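Local coordinates for protein peptidoglycan N-acetylglucosamine deacetylase (Bacillus cereus, PDB 5N1P) that removes the acetyl group from N-acetylglucosamine residues of peptidoglycan, using a metal ion such as zinc, with release of acetate, at residues 170-173 against 174-178. Numbering follows the deposited sequence.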
# COMPACT_ATOMS: atom_id res chain seq x y z
N VAL A 170 -8.46 -4.64 -8.56
CA VAL A 170 -7.76 -4.26 -9.77
C VAL A 170 -8.75 -3.73 -10.83
O VAL A 170 -8.48 -2.74 -11.52
CB VAL A 170 -6.93 -5.45 -10.30
CG1 VAL A 170 -6.32 -5.13 -11.66
CG2 VAL A 170 -5.86 -5.80 -9.27
N ALA A 171 -9.93 -4.35 -10.91
CA ALA A 171 -10.94 -3.93 -11.88
C ALA A 171 -11.54 -2.56 -11.56
O ALA A 171 -12.08 -1.88 -12.43
CB ALA A 171 -12.04 -4.97 -11.95
N ALA A 172 -11.43 -2.15 -10.30
CA ALA A 172 -12.01 -0.88 -9.88
C ALA A 172 -11.11 0.29 -10.24
O ALA A 172 -11.55 1.44 -10.26
CB ALA A 172 -12.27 -0.90 -8.36
N VAL A 173 -9.84 0.01 -10.52
CA VAL A 173 -8.87 1.09 -10.65
C VAL A 173 -9.15 2.07 -11.82
O VAL A 173 -9.06 3.28 -11.62
CB VAL A 173 -7.45 0.50 -10.72
CG1 VAL A 173 -6.44 1.57 -11.08
CG2 VAL A 173 -7.11 -0.06 -9.36
N PRO A 174 -9.55 1.57 -13.01
CA PRO A 174 -9.86 2.57 -14.05
C PRO A 174 -10.93 3.59 -13.64
O PRO A 174 -10.73 4.78 -13.89
CB PRO A 174 -10.35 1.71 -15.23
CG PRO A 174 -9.64 0.42 -15.05
CD PRO A 174 -9.59 0.20 -13.55
N ALA A 175 -12.01 3.15 -13.01
CA ALA A 175 -13.07 4.07 -12.59
C ALA A 175 -12.62 5.00 -11.46
O ALA A 175 -13.09 6.13 -11.35
CB ALA A 175 -14.31 3.30 -12.18
N ILE A 176 -11.73 4.50 -10.61
CA ILE A 176 -11.19 5.31 -9.53
C ILE A 176 -10.30 6.41 -10.11
O ILE A 176 -10.38 7.57 -9.70
CB ILE A 176 -10.37 4.47 -8.53
CG1 ILE A 176 -11.30 3.59 -7.70
CG2 ILE A 176 -9.54 5.37 -7.62
CD1 ILE A 176 -10.56 2.53 -6.90
N LEU A 177 -9.45 6.03 -11.07
CA LEU A 177 -8.55 6.99 -11.70
C LEU A 177 -9.36 8.10 -12.39
O LEU A 177 -9.11 9.28 -12.17
CB LEU A 177 -7.63 6.28 -12.70
CG LEU A 177 -6.60 5.34 -12.08
CD1 LEU A 177 -5.85 4.55 -13.13
CD2 LEU A 177 -5.63 6.11 -11.21
N LYS A 178 -10.33 7.70 -13.20
CA LYS A 178 -11.20 8.65 -13.90
C LYS A 178 -11.93 9.56 -12.92
O LYS A 178 -11.95 10.79 -13.08
CB LYS A 178 -12.21 7.90 -14.77
CG LYS A 178 -13.12 8.81 -15.58
CD LYS A 178 -14.10 8.00 -16.41
CE LYS A 178 -14.86 8.90 -17.38
NZ LYS A 178 -15.87 8.12 -18.15
O HOH W 1 -13.34 0.45 -13.06
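Pro174 kinks helix 167-182 partway along its length, where its CD lies 3.4 Å from Ala171 O and 3.7 Å from Val170 O. The ring nitrogen carries no hydrogen, and this methylene stands where the preceding turn would otherwise receive an N-H; Val170 O accepts from Val173 N instead. The disturbance reaches one residue further, because Ala175 N makes no direct bond to Ala171 O. A water is inserted between them, donating to Ala171 O at 2.7 Å and accepting from Ala175 N at 3.0 Å, so these two atoms are bonded to each other through the water. Regular i to i+4 bonding then resumes. Ile176 N reaches Ala172 O with an N-H...O angle of 153°, while Leu177 N reaches Val173 O at 2.8 Å and a straighter 167°.

In the NodB homology domain, a distorted (beta/alpha) barrel in this CE4 family, the helix packs against the parallel sheet at strand 2-9, and its side chains divide accordingly. Val173 and Leu177, one turn apart, meet through CG1 and CD1 at 3.7 Å. Val173 CG1 stands opposite its own backbone N (chi1 170°), which turns that methyl toward the following turn and Leu177, and it also nears the Pro174 nitrogen. Phe8 touches Val173 and Leu6 touches Leu177 from strand 2-9, and Leu19 of helix 16-25 also touches Val173. Ile176 extends CD1 back along the helix to Ala172 CB, a looser approach of 4.1 Å; its CG1 lies 3.4 Å from Ala172 O. Against helix 138-152, Ala172 touches Ile145, Ala171 touches Val138 and Ala142, and Ala175 touches Ala146.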